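Local coordinates for protein tRNA (guanine(6)-N2)-methyltransferase (Thermus thermophilus, PDB 3TMA) that methylates N2 of the guanosine at position 6 of tRNA(Phe), using S-adenosyl-L-methionine as methyl donor, at residues M20-T26 / G54-R60; M205-F211 / E272-A278; S186-L191 / V339-G343; H27-E31 / V49-R55. All blocks are in the same frame, centred on the assembly; numbering follows the deposited sequence.

How the interactions relate
Interactions 1 and 2 each join neighbouring strands, but in different sheets: an antiparallel pair in the N-terminal sheet and a parallel pair in the methyltransferase sheet, centres 32 Å apart on opposite sides of the chain's centre. Interaction 2 is buried, with its ion pairs gathered at one end; interaction 1 is partly buried and carries its charges on one sheet face. Interaction 4 adjoins interaction 1, sharing G54 and R55, and replaces strand pairing by one carboxylate gripping backbone N-H groups. Interaction 3, small and partly open to solvent, relies on a glutamine and a leucine; it touches interaction 4 through H27 and T188, where the two halves of the chain meet.

Interaction 1. Residues M20-T26 / G54-R60; sequences MWLEATT and GRVRIPR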
loop_
_atom_site.group_PDB
_atom_site.type_symbol
_atom_site.label_atom_id
_atom_site.label_comp_id
_atom_site.label_asym_id
_atom_site.label_seq_id
_atom_site.Cartn_x
_atom_site.Cartn_y
_atom_site.Cartn_z
ATOM N N MET A 20 -3.656 7.123 -23.296
ATOM C CA MET A 20 -4.242 6.423 -22.166
ATOM C C MET A 20 -3.235 6.365 -21.013
ATOM O O MET A 20 -2.034 6.460 -21.250
ATOM C CB MET A 20 -4.682 5.002 -22.584
ATOM C CG MET A 20 -5.660 4.950 -23.806
ATOM S SD MET A 20 -6.432 3.305 -23.932
ATOM C CE MET A 20 -5.100 2.220 -23.350
ATOM N N TRP A 21 -3.730 6.155 -19.791
ATOM C CA TRP A 21 -2.870 6.207 -18.584
ATOM C C TRP A 21 -3.305 5.134 -17.620
ATOM O O TRP A 21 -4.497 4.977 -17.359
ATOM C CB TRP A 21 -2.976 7.581 -17.898
ATOM C CG TRP A 21 -2.564 8.748 -18.794
ATOM C CD1 TRP A 21 -3.311 9.318 -19.816
ATOM C CD2 TRP A 21 -1.291 9.433 -18.797
ATOM N NE1 TRP A 21 -2.555 10.321 -20.443
ATOM C CE2 TRP A 21 -1.321 10.390 -19.844
ATOM C CE3 TRP A 21 -0.132 9.337 -18.007
ATOM C CZ2 TRP A 21 -0.256 11.282 -20.077
ATOM C CZ3 TRP A 21 0.930 10.219 -18.247
ATOM C CH2 TRP A 21 0.866 11.166 -19.288
ATOM N N LEU A 22 -2.356 4.363 -17.108
ATOM C CA LEU A 22 -2.646 3.504 -15.995
ATOM C C LEU A 22 -2.390 4.350 -14.756
ATOM O O LEU A 22 -1.283 4.886 -14.585
ATOM C CB LEU A 22 -1.733 2.285 -16.049
ATOM C CG LEU A 22 -1.695 1.445 -14.783
ATOM C CD1 LEU A 22 -3.055 0.787 -14.489
ATOM C CD2 LEU A 22 -0.594 0.404 -14.947
ATOM N N GLU A 23 -3.391 4.474 -13.879
ATOM C CA GLU A 23 -3.140 5.081 -12.574
ATOM C C GLU A 23 -3.159 4.053 -11.430
ATOM O O GLU A 23 -4.102 3.265 -11.303
ATOM C CB GLU A 23 -4.157 6.194 -12.315
ATOM C CG GLU A 23 -3.936 6.929 -10.951
ATOM C CD GLU A 23 -4.756 8.239 -10.865
ATOM O OE1 GLU A 23 -4.325 9.261 -11.466
ATOM O OE2 GLU A 23 -5.849 8.239 -10.221
ATOM N N ALA A 24 -2.108 4.037 -10.625
ATOM C CA ALA A 24 -2.047 3.167 -9.467
ATOM C C ALA A 24 -2.092 4.016 -8.187
ATOM O O ALA A 24 -1.474 5.088 -8.131
ATOM C CB ALA A 24 -0.751 2.299 -9.500
ATOM N N THR A 25 -2.808 3.537 -7.170
ATOM C CA THR A 25 -2.871 4.257 -5.908
ATOM C C THR A 25 -2.158 3.470 -4.811
ATOM O O THR A 25 -2.096 2.236 -4.842
ATOM C CB THR A 25 -4.320 4.484 -5.441
ATOM O OG1 THR A 25 -4.937 3.216 -5.258
ATOM C CG2 THR A 25 -5.113 5.249 -6.480
ATOM N N THR A 26 -1.626 4.193 -3.830
ATOM C CA THR A 26 -0.893 3.570 -2.720
ATOM C C THR A 26 -1.160 4.470 -1.490
ATOM O O THR A 26 -1.908 5.444 -1.598
ATOM C CB THR A 26 0.627 3.474 -3.079
ATOM O OG1 THR A 26 1.336 2.729 -2.080
ATOM C CG2 THR A 26 1.287 4.896 -3.262
ATOM N N GLY A 54 -0.605 9.881 -3.021
ATOM C CA GLY A 54 -0.656 8.438 -3.196
ATOM C C GLY A 54 -1.008 7.982 -4.619
ATOM O O GLY A 54 -1.718 6.975 -4.766
ATOM N N ARG A 55 -0.614 8.732 -5.655
ATOM C CA ARG A 55 -1.015 8.307 -7.027
ATOM C C ARG A 55 0.200 8.374 -7.928
ATOM O O ARG A 55 0.933 9.353 -7.872
ATOM C CB ARG A 55 -2.078 9.241 -7.652
ATOM C CG ARG A 55 -3.432 9.206 -6.966
ATOM C CD ARG A 55 -4.455 10.088 -7.677
ATOM N NE ARG A 55 -4.129 11.525 -7.687
ATOM C CZ ARG A 55 -4.840 12.445 -7.037
ATOM N NH1 ARG A 55 -5.856 12.060 -6.287
ATOM N NH2 ARG A 55 -4.530 13.736 -7.117
ATOM N N VAL A 56 0.375 7.366 -8.780
ATOM C CA VAL A 56 1.325 7.449 -9.904
ATOM C C VAL A 56 0.610 7.079 -11.196
ATOM O O VAL A 56 -0.170 6.096 -11.213
ATOM C CB VAL A 56 2.480 6.465 -9.681
ATOM C CG1 VAL A 56 3.474 6.516 -10.906
ATOM C CG2 VAL A 56 3.237 6.894 -8.341
ATOM N N ARG A 57 0.934 7.777 -12.288
ATOM C CA ARG A 57 0.334 7.435 -13.617
ATOM C C ARG A 57 1.460 7.158 -14.590
ATOM O O ARG A 57 2.463 7.886 -14.579
ATOM C CB ARG A 57 -0.450 8.622 -14.204
ATOM C CG ARG A 57 -1.775 8.871 -13.565
ATOM C CD ARG A 57 -2.507 10.076 -14.237
ATOM N NE ARG A 57 -1.790 11.334 -14.061
ATOM C CZ ARG A 57 -1.649 11.975 -12.888
ATOM N NH1 ARG A 57 -2.224 11.512 -11.777
ATOM N NH2 ARG A 57 -0.907 13.078 -12.812
ATOM N N ILE A 58 1.257 6.157 -15.448
ATOM C CA ILE A 58 2.186 5.775 -16.531
ATOM C C ILE A 58 1.334 5.825 -17.827
ATOM O O ILE A 58 0.263 5.188 -17.862
ATOM C CB ILE A 58 2.621 4.251 -16.354
ATOM C CG1 ILE A 58 3.191 4.018 -14.953
ATOM C CG2 ILE A 58 3.644 3.806 -17.397
ATOM C CD1 ILE A 58 4.343 4.876 -14.663
ATOM N N PRO A 59 1.813 6.520 -18.887
ATOM C CA PRO A 59 1.122 6.405 -20.185
ATOM C C PRO A 59 1.277 4.990 -20.755
ATOM O O PRO A 59 2.376 4.433 -20.779
ATOM C CB PRO A 59 1.827 7.422 -21.070
ATOM C CG PRO A 59 3.177 7.669 -20.434
ATOM C CD PRO A 59 3.137 7.165 -19.004
ATOM N N ARG A 60 0.179 4.403 -21.203
ATOM C CA ARG A 60 0.218 3.012 -21.637
ATOM C C ARG A 60 -0.699 2.842 -22.855
ATOM O O ARG A 60 -1.867 3.258 -22.795
ATOM C CB ARG A 60 -0.298 2.071 -20.508
ATOM C CG ARG A 60 0.702 1.751 -19.394
ATOM C CD ARG A 60 2.079 1.256 -19.941
ATOM N NE ARG A 60 1.830 0.051 -20.707
ATOM C CZ ARG A 60 2.721 -0.599 -21.462
ATOM N NH1 ARG A 60 3.976 -0.179 -21.563
ATOM N NH2 ARG A 60 2.334 -1.701 -22.120
#
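P59 lies over one face of the W21 ring, its CB 4.1 Å from the centroid of the six-membered ring in a CH-pi contact, and E23 OE1 sits at the edge of the R57 guanidinium, in its plane. Both pairs are non-hydrogen-bonded positions of an antiparallel beta pair, strands 21-25 and 55-59, within the N-terminal sheet. L22 with I58 and A24 with V56 are the hydrogen-bonded pairs, A24 N to V56 O at 2.9 Å and V56 N to A24 O at 3.0 Å. Their side chains occupy the other face, where helix 31-41 packs on A24 and V56 through L34. On the charged face E23 and R57 run side by side. With CG of E23 trans to the backbone N (chi1 -178°) and the chain extended, OE1 reaches R57 NH1 at 3.1 Å, a nearly straight salt bridge although the two flat groups are turned 65° apart. E23 OE2 also pairs with R159, and R57 with E48 and D50. R55 only brushes the carboxylate: its CD lies 3.4 Å from E23 OE2, while its guanidinium pairs with D50 and E119. Beyond the strands, T26 N donates to G54 O at 2.9 Å.

Interaction 2. Residues M205-F211 / E272-A278; sequences MRVLDPF and EVDRILA
D274 OD2 accepts two bonds from R206: the backbone N at 2.9 Å, on the oxygen's anti lone pair, and NE at 3.2 Å, from above the carboxylate plane. NH1 of the same arginine reaches D274 OD1 at 3.1 Å, so the guanidinium grips the carboxylate side-on, with the two planes 55° apart. E272 is held differently: NH1 and NH2 both converge end-on upon its OE1, each at 3.2 Å, with the planes nearly perpendicular (88°). The bend of R206 at chi3 (-60°) turns its guanidinium back over the backbone of E272 and V273, and a water links NH2 to E272 O. This salt-bridge network closes the start of a parallel strand pair, 207-209 beside 275-278, in the central sheet of the Rossmann-fold methyltransferase domain. R206 O takes both D274 N and R275 N, after which L208 N to R275 O and L277 N to L208 O carry the pairing onward. M205 lays its sulfur over the centre of the R275 guanidinium, SD 3.7 Å from CZ. At the other end P210 CG touches I276 CG2 and A278 CB, each at 3.8 Å. F211 packs on A263, which probably contributes to S-adenosyl-L-methionine binding, and meets F299 edge-to-face.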
loop_
_atom_site.group_PDB
_atom_site.type_symbol
_atom_site.label_atom_id
_atom_site.label_comp_id
_atom_site.label_asym_id
_atom_site.label_seq_id
_atom_site.Cartn_x
_atom_site.Cartn_y
_atom_site.Cartn_z
ATOM N N MET A 205 19.146 -12.304 2.802
ATOM C CA MET A 205 19.279 -11.626 4.094
ATOM C C MET A 205 18.353 -12.206 5.147
ATOM O O MET A 205 17.280 -12.746 4.838
ATOM C CB MET A 205 19.023 -10.120 3.980
ATOM C CG MET A 205 20.101 -9.382 3.212
ATOM S SD MET A 205 19.627 -7.636 3.187
ATOM C CE MET A 205 20.867 -6.983 2.065
ATOM N N ARG A 206 18.835 -12.193 6.389
ATOM C CA ARG A 206 18.057 -12.629 7.561
ATOM C C ARG A 206 17.156 -11.491 7.996
ATOM O O ARG A 206 17.622 -10.345 8.155
ATOM C CB ARG A 206 19.018 -12.983 8.722
ATOM C CG ARG A 206 19.952 -14.207 8.426
ATOM C CD ARG A 206 21.200 -14.179 9.360
ATOM N NE ARG A 206 21.984 -12.962 9.161
ATOM C CZ ARG A 206 23.024 -12.596 9.901
ATOM N NH1 ARG A 206 23.686 -11.469 9.626
ATOM N NH2 ARG A 206 23.449 -13.393 10.872
ATOM N N VAL A 207 15.885 -11.775 8.262
ATOM C CA VAL A 207 14.945 -10.666 8.526
ATOM C C VAL A 207 14.189 -11.000 9.796
ATOM O O VAL A 207 13.805 -12.183 9.973
ATOM C CB VAL A 207 13.901 -10.552 7.382
ATOM C CG1 VAL A 207 12.775 -9.522 7.759
ATOM C CG2 VAL A 207 14.592 -10.134 6.102
ATOM N N LEU A 208 13.998 -10.011 10.684
ATOM C CA LEU A 208 13.188 -10.238 11.896
ATOM C C LEU A 208 11.975 -9.304 11.903
ATOM O O LEU A 208 12.115 -8.095 11.675
ATOM C CB LEU A 208 14.008 -10.012 13.175
ATOM C CG LEU A 208 13.240 -9.843 14.507
ATOM C CD1 LEU A 208 12.579 -11.193 14.938
ATOM C CD2 LEU A 208 14.222 -9.302 15.601
ATOM N N ASP A 209 10.802 -9.871 12.203
ATOM C CA ASP A 209 9.553 -9.086 12.473
ATOM C C ASP A 209 9.227 -9.161 13.996
ATOM O O ASP A 209 8.651 -10.145 14.471
ATOM C CB ASP A 209 8.447 -9.711 11.626
ATOM C CG ASP A 209 7.060 -9.131 11.916
ATOM O OD1 ASP A 209 6.957 -8.132 12.697
ATOM O OD2 ASP A 209 6.071 -9.699 11.346
ATOM N N PRO A 210 9.650 -8.153 14.786
ATOM C CA PRO A 210 9.621 -8.350 16.241
ATOM C C PRO A 210 8.263 -8.099 16.908
ATOM O O PRO A 210 8.088 -8.463 18.084
ATOM C CB PRO A 210 10.690 -7.368 16.745
ATOM C CG PRO A 210 10.621 -6.184 15.744
ATOM C CD PRO A 210 10.281 -6.870 14.401
ATOM N N PHE A 211 7.305 -7.493 16.180
ATOM C CA PHE A 211 5.930 -7.342 16.705
ATOM C C PHE A 211 4.987 -7.931 15.674
ATOM O O PHE A 211 4.325 -7.196 14.929
ATOM C CB PHE A 211 5.558 -5.850 16.919
ATOM C CG PHE A 211 6.499 -5.110 17.837
ATOM C CD1 PHE A 211 6.296 -5.131 19.205
ATOM C CD2 PHE A 211 7.582 -4.379 17.327
ATOM C CE1 PHE A 211 7.176 -4.450 20.095
ATOM C CE2 PHE A 211 8.497 -3.714 18.202
ATOM C CZ PHE A 211 8.254 -3.734 19.591
ATOM N N GLU A 272 21.397 -13.073 15.577
ATOM C CA GLU A 272 21.696 -11.890 14.754
ATOM C C GLU A 272 20.907 -11.971 13.419
ATOM O O GLU A 272 20.720 -13.072 12.874
ATOM C CB GLU A 272 23.176 -11.843 14.429
ATOM C CG GLU A 272 23.553 -10.688 13.482
ATOM C CD GLU A 272 25.046 -10.663 13.188
ATOM O OE1 GLU A 272 25.505 -11.397 12.263
ATOM O OE2 GLU A 272 25.756 -9.930 13.909
ATOM N N VAL A 273 20.498 -10.820 12.894
ATOM C CA VAL A 273 19.829 -10.741 11.598
ATOM C C VAL A 273 20.386 -9.538 10.811
ATOM O O VAL A 273 21.221 -8.789 11.337
ATOM C CB VAL A 273 18.258 -10.579 11.742
ATOM C CG1 VAL A 273 17.624 -11.785 12.407
ATOM C CG2 VAL A 273 17.909 -9.288 12.458
ATOM N N ASP A 274 19.939 -9.348 9.563
ATOM C CA ASP A 274 20.459 -8.231 8.757
ATOM C C ASP A 274 19.498 -7.045 8.780
ATOM O O ASP A 274 19.925 -5.922 8.556
ATOM C CB ASP A 274 20.669 -8.662 7.309
ATOM C CG ASP A 274 21.755 -9.725 7.176
ATOM O OD1 ASP A 274 22.920 -9.378 7.452
ATOM O OD2 ASP A 274 21.441 -10.894 6.841
ATOM N N ARG A 275 18.196 -7.344 8.881
ATOM C CA ARG A 275 17.143 -6.345 8.722
ATOM C C ARG A 275 16.060 -6.613 9.748
ATOM O O ARG A 275 15.685 -7.774 9.983
ATOM C CB ARG A 275 16.506 -6.429 7.301
ATOM C CG ARG A 275 17.469 -6.128 6.098
ATOM C CD ARG A 275 18.058 -4.696 6.258
ATOM N NE ARG A 275 18.863 -4.312 5.085
ATOM C CZ ARG A 275 20.181 -4.442 5.013
ATOM N NH1 ARG A 275 20.874 -4.953 6.036
ATOM N NH2 ARG A 275 20.810 -4.044 3.923
ATOM N N ILE A 276 15.561 -5.554 10.378
ATOM C CA ILE A 276 14.471 -5.683 11.360
ATOM C C ILE A 276 13.357 -4.736 10.910
ATOM O O ILE A 276 13.609 -3.564 10.605
ATOM C CB ILE A 276 14.958 -5.286 12.788
ATOM C CG1 ILE A 276 16.090 -6.236 13.205
ATOM C CG2 ILE A 276 13.801 -5.313 13.814
ATOM C CD1 ILE A 276 16.690 -5.899 14.622
ATOM N N LEU A 277 12.151 -5.274 10.740
ATOM C CA LEU A 277 11.034 -4.477 10.222
ATOM C C LEU A 277 9.992 -4.411 11.327
ATOM O O LEU A 277 9.427 -5.437 11.689
ATOM C CB LEU A 277 10.414 -5.180 8.985
ATOM C CG LEU A 277 11.439 -5.679 7.948
ATOM C CD1 LEU A 277 10.737 -6.466 6.802
ATOM C CD2 LEU A 277 12.259 -4.513 7.371
ATOM N N ALA A 278 9.790 -3.229 11.901
ATOM C CA ALA A 278 9.181 -3.151 13.244
ATOM C C ALA A 278 7.954 -2.227 13.226
ATOM O O ALA A 278 8.031 -1.090 12.748
ATOM C CB ALA A 278 10.184 -2.675 14.227
HETATM O O HOH W 1 22.160 -15.182 12.740
#

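Interaction 3. Residues S186-L191 / V339-G343; sequences SLTPVL and VEQGG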
loop_
_atom_site.group_PDB
_atom_site.type_symbol
_atom_site.label_atom_id
_atom_site.label_comp_id
_atom_site.label_asym_id
_atom_site.label_seq_id
_atom_site.Cartn_x
_atom_site.Cartn_y
_atom_site.Cartn_z
ATOM N N SER A 186 -4.484 -1.899 11.345
ATOM C CA SER A 186 -4.487 -0.937 10.256
ATOM C C SER A 186 -3.367 -1.250 9.246
ATOM O O SER A 186 -3.256 -0.580 8.210
ATOM C CB SER A 186 -4.373 0.499 10.795
ATOM O OG SER A 186 -4.961 1.411 9.877
ATOM N N LEU A 187 -2.560 -2.279 9.535
ATOM C CA LEU A 187 -1.296 -2.476 8.810
ATOM C C LEU A 187 -1.396 -3.341 7.544
ATOM O O LEU A 187 -1.449 -4.564 7.633
ATOM C CB LEU A 187 -0.222 -3.043 9.714
ATOM C CG LEU A 187 1.031 -3.193 8.848
ATOM C CD1 LEU A 187 1.768 -1.894 8.803
ATOM C CD2 LEU A 187 1.914 -4.269 9.354
ATOM N N THR A 188 -1.307 -2.714 6.382
ATOM C CA THR A 188 -1.606 -3.428 5.137
ATOM C C THR A 188 -0.357 -4.166 4.667
ATOM O O THR A 188 0.771 -3.745 4.988
ATOM C CB THR A 188 -2.052 -2.441 4.041
ATOM O OG1 THR A 188 -0.962 -1.552 3.753
ATOM C CG2 THR A 188 -3.194 -1.583 4.552
ATOM N N PRO A 189 -0.536 -5.165 3.782
ATOM C CA PRO A 189 0.653 -5.714 3.110
ATOM C C PRO A 189 1.429 -4.658 2.287
ATOM O O PRO A 189 2.643 -4.799 2.102
ATOM C CB PRO A 189 0.064 -6.812 2.190
ATOM C CG PRO A 189 -1.157 -7.261 2.906
ATOM C CD PRO A 189 -1.729 -6.025 3.591
ATOM N N VAL A 190 0.753 -3.614 1.800
ATOM C CA VAL A 190 1.461 -2.550 1.054
ATOM C C VAL A 190 2.486 -1.794 1.953
ATOM O O VAL A 190 3.617 -1.548 1.557
ATOM C CB VAL A 190 0.464 -1.572 0.416
ATOM C CG1 VAL A 190 1.206 -0.327 -0.113
ATOM C CG2 VAL A 190 -0.303 -2.295 -0.754
ATOM N N LEU A 191 2.067 -1.440 3.158
ATOM C CA LEU A 191 2.957 -0.840 4.130
ATOM C C LEU A 191 4.092 -1.763 4.559
ATOM O O LEU A 191 5.258 -1.328 4.653
ATOM C CB LEU A 191 2.178 -0.401 5.361
ATOM C CG LEU A 191 2.112 1.122 5.379
ATOM C CD1 LEU A 191 1.190 1.579 6.506
ATOM C CD2 LEU A 191 3.549 1.633 5.563
ATOM N N VAL A 339 4.031 8.883 6.243
ATOM C CA VAL A 339 3.180 8.014 5.362
ATOM C C VAL A 339 1.766 8.017 5.940
ATOM O O VAL A 339 1.613 8.072 7.178
ATOM C CB VAL A 339 3.722 6.565 5.317
ATOM C CG1 VAL A 339 2.754 5.621 4.511
ATOM C CG2 VAL A 339 5.107 6.545 4.629
ATOM N N GLU A 340 0.744 7.999 5.083
ATOM C CA GLU A 340 -0.626 7.980 5.587
ATOM C C GLU A 340 -1.075 6.555 5.774
ATOM O O GLU A 340 -1.030 5.772 4.819
ATOM C CB GLU A 340 -1.627 8.706 4.666
ATOM C CG GLU A 340 -3.131 8.565 5.171
ATOM C CD GLU A 340 -3.861 7.245 4.702
ATOM O OE1 GLU A 340 -3.268 6.427 3.949
ATOM O OE2 GLU A 340 -5.039 7.018 5.072
ATOM N N GLN A 341 -1.586 6.244 6.961
ATOM C CA GLN A 341 -2.106 4.912 7.267
ATOM C C GLN A 341 -3.376 4.998 8.132
ATOM O O GLN A 341 -3.361 5.572 9.235
ATOM C CB GLN A 341 -1.049 4.077 7.998
ATOM C CG GLN A 341 -1.617 2.787 8.619
ATOM C CD GLN A 341 -0.654 2.081 9.570
ATOM O OE1 GLN A 341 0.193 2.698 10.240
ATOM N NE2 GLN A 341 -0.782 0.776 9.636
ATOM N N GLY A 342 -4.470 4.467 7.609
ATOM C CA GLY A 342 -5.760 4.471 8.299
ATOM C C GLY A 342 -6.236 5.862 8.714
ATOM O O GLY A 342 -6.738 6.024 9.806
ATOM N N GLY A 343 -6.028 6.868 7.868
ATOM C CA GLY A 343 -6.428 8.233 8.205
ATOM C C GLY A 343 -5.464 9.060 9.085
ATOM O O GLY A 343 -5.720 10.231 9.312
#
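Q341 reaches across to the 186-191 segment with its amide, NE2 donating to S186 O at 3.2 Å. The N-H points almost straight at the oxygen (168°), and the oxygen lies close to the amide plane, but the donor stands above the carbonyl plane of S186, 74° out of it. S186 is poorly ordered, which makes the detail of this bond less certain. The apolar part of the same side chain rests on L191, crossing it at about a right angle: L191 CD1 is 3.6 Å from Q341 CD and 3.7 Å from Q341 CB. With CG trans to the backbone N (chi1 167°) and the chain extended beyond it, Q341 spans from L191 to S186. L187 CD1 flanks the nitrogen, 3.8 Å from Q341 NE2, and L191 CD2 adds a looser contact with V339 CG1.

In the next shell, T188 is the N-cap of helix 189-198: its OG1 accepts from L191 N at 3.1 Å and caps the first turn, from which L191 points to Q341. T188 OG1 also bonds H27 NE2 of the N-terminal part. L316 of strand 312-317 touches both L187 and Q341. L187 lies near T216 and N279, which probably bind S-adenosyl-L-methionine. With the amide donor over the S186 carbonyl and not on a lone pair, the hydrogen bond is probably weak, and the apolar contact with L191 carries much of the attachment between these segments.

Interaction 4. Residues H27-E31 / V49-R55; sequences HPGLE and VDARKGR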
loop_
_atom_site.group_PDB
_atom_site.type_symbol
_atom_site.label_atom_id
_atom_site.label_comp_id
_atom_site.label_asym_id
_atom_site.label_seq_id
_atom_site.Cartn_x
_atom_site.Cartn_y
_atom_site.Cartn_z
ATOM N N HIS A 27 -0.523 4.219 -0.349
ATOM C CA HIS A 27 -0.599 5.218 0.754
ATOM C C HIS A 27 0.115 6.515 0.364
ATOM O O HIS A 27 1.236 6.478 -0.092
ATOM C CB HIS A 27 0.012 4.657 2.047
ATOM C CG HIS A 27 -0.609 3.370 2.490
ATOM N ND1 HIS A 27 -1.626 3.312 3.414
ATOM C CD2 HIS A 27 -0.347 2.086 2.139
ATOM C CE1 HIS A 27 -1.972 2.048 3.613
ATOM N NE2 HIS A 27 -1.198 1.281 2.863
ATOM N N PRO A 28 -0.510 7.677 0.610
ATOM C CA PRO A 28 0.272 8.915 0.466
ATOM C C PRO A 28 1.596 8.820 1.210
ATOM O O PRO A 28 1.630 8.330 2.360
ATOM C CB PRO A 28 -0.636 9.986 1.124
ATOM C CG PRO A 28 -2.085 9.460 0.724
ATOM C CD PRO A 28 -1.932 7.930 0.935
ATOM N N GLY A 29 2.674 9.259 0.550
ATOM C CA GLY A 29 4.031 9.107 1.110
ATOM C C GLY A 29 4.849 7.963 0.513
ATOM O O GLY A 29 6.065 7.861 0.744
ATOM N N LEU A 30 4.184 7.059 -0.193
ATOM C CA LEU A 30 4.882 5.911 -0.810
ATOM C C LEU A 30 4.953 6.032 -2.353
ATOM O O LEU A 30 5.278 5.058 -3.025
ATOM C CB LEU A 30 4.150 4.602 -0.449
ATOM C CG LEU A 30 3.983 4.201 1.035
ATOM C CD1 LEU A 30 3.295 2.796 1.146
ATOM C CD2 LEU A 30 5.342 4.170 1.762
ATOM N N GLU A 31 4.639 7.202 -2.922
ATOM C CA GLU A 31 4.623 7.360 -4.413
ATOM C C GLU A 31 5.946 7.005 -5.064
ATOM O O GLU A 31 5.956 6.373 -6.127
ATOM C CB GLU A 31 4.280 8.805 -4.811
ATOM C CG GLU A 31 2.949 9.285 -4.274
ATOM C CD GLU A 31 3.058 9.824 -2.815
ATOM O OE1 GLU A 31 4.178 9.887 -2.250
ATOM O OE2 GLU A 31 2.012 10.166 -2.243
ATOM N N VAL A 49 3.757 11.659 -11.009
ATOM C CA VAL A 49 3.589 11.386 -9.554
ATOM C C VAL A 49 2.791 12.544 -8.963
ATOM O O VAL A 49 3.063 13.714 -9.250
ATOM C CB VAL A 49 4.981 11.315 -8.844
ATOM C CG1 VAL A 49 4.836 11.318 -7.311
ATOM C CG2 VAL A 49 5.746 10.062 -9.306
ATOM N N ASP A 50 1.756 12.241 -8.199
ATOM C CA ASP A 50 1.059 13.307 -7.466
ATOM C C ASP A 50 1.530 13.294 -6.012
ATOM O O ASP A 50 1.112 12.445 -5.219
ATOM C CB ASP A 50 -0.480 13.106 -7.542
ATOM C CG ASP A 50 -1.041 13.267 -8.962
ATOM O OD1 ASP A 50 -0.366 13.891 -9.838
ATOM O OD2 ASP A 50 -2.183 12.797 -9.199
ATOM N N ALA A 51 2.470 14.187 -5.701
ATOM C CA ALA A 51 3.169 14.247 -4.392
ATOM C C ALA A 51 2.140 14.336 -3.282
ATOM O O ALA A 51 1.191 15.127 -3.386
ATOM C CB ALA A 51 4.102 15.515 -4.327
ATOM N N ARG A 52 2.264 13.455 -2.290
ATOM C CA ARG A 52 1.420 13.503 -1.092
ATOM C C ARG A 52 -0.021 13.046 -1.326
ATOM O O ARG A 52 -0.868 13.144 -0.409
ATOM C CB ARG A 52 1.443 14.923 -0.479
ATOM C CG ARG A 52 2.837 15.284 0.110
ATOM C CD ARG A 52 2.888 16.725 0.707
ATOM N NE ARG A 52 2.583 17.720 -0.312
ATOM C CZ ARG A 52 3.485 18.222 -1.152
ATOM N NH1 ARG A 52 4.754 17.833 -1.076
ATOM N NH2 ARG A 52 3.113 19.098 -2.075
ATOM N N LYS A 53 -0.314 12.571 -2.540
ATOM C CA LYS A 53 -1.661 12.095 -2.893
ATOM C C LYS A 53 -1.734 10.565 -3.058
ATOM O O LYS A 53 -2.809 9.999 -3.168
ATOM C CB LYS A 53 -2.131 12.769 -4.201
ATOM C CG LYS A 53 -2.387 14.312 -4.079
ATOM C CD LYS A 53 -3.488 14.594 -3.065
ATOM C CE LYS A 53 -3.669 16.094 -2.825
ATOM N NZ LYS A 53 -4.976 16.576 -3.362
ATOM N N GLY A 54 -0.605 9.881 -3.021
ATOM C CA GLY A 54 -0.656 8.438 -3.196
ATOM C C GLY A 54 -1.008 7.982 -4.619
ATOM O O GLY A 54 -1.718 6.975 -4.766
ATOM N N ARG A 55 -0.614 8.732 -5.655
ATOM C CA ARG A 55 -1.015 8.307 -7.027
ATOM C C ARG A 55 0.200 8.374 -7.928
ATOM O O ARG A 55 0.933 9.353 -7.872
ATOM C CB ARG A 55 -2.078 9.241 -7.652
ATOM C CG ARG A 55 -3.432 9.206 -6.966
ATOM C CD ARG A 55 -4.455 10.088 -7.677
ATOM N NE ARG A 55 -4.129 11.525 -7.687
ATOM C CZ ARG A 55 -4.840 12.445 -7.037
ATOM N NH1 ARG A 55 -5.856 12.060 -6.287
ATOM N NH2 ARG A 55 -4.530 13.736 -7.117
HETATM O O HOH W 2 4.512 12.324 -1.436
#
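The backbone of H27-L30 makes a type II beta turn that lies against the 49-55 hairpin, P28 CA 3.7 Å from G54 N and the alpha carbons of P28 and G54 nearest each other. The hairpin links strand 48-50 to strand 55-59 at the edge of the N-terminal sheet; the turn leads from strand 21-25 into helix 31-41. G54 has positive phi (70°), and its backbone fits closely against the H27-P28 peptide. E31, in the first turn of that helix, supplies the polar link. Its chain bends at chi2 (84°), which folds the carboxylate back to the loop, and OE2 accepts from G54 N at 2.7 Å through the anti lone pair and from G29 N at 3.0 Å on the syn side, out of the carboxylate plane. One oxygen thus ties turn and hairpin together, and these backbone N-H groups would probably favour the charged carboxylate. The other oxygen, OE1, receives a hydrogen bond from a water that accepts from R52 N, a second, indirect tie to the hairpin. P28 bonds through its backbone to E340, so the turn faces the methyltransferase part as well. P28 CB lies against the carbonyl oxygen R52 O at 3.5 Å; the apolar contact is E31 CB with V49 CG1 at 3.6 Å.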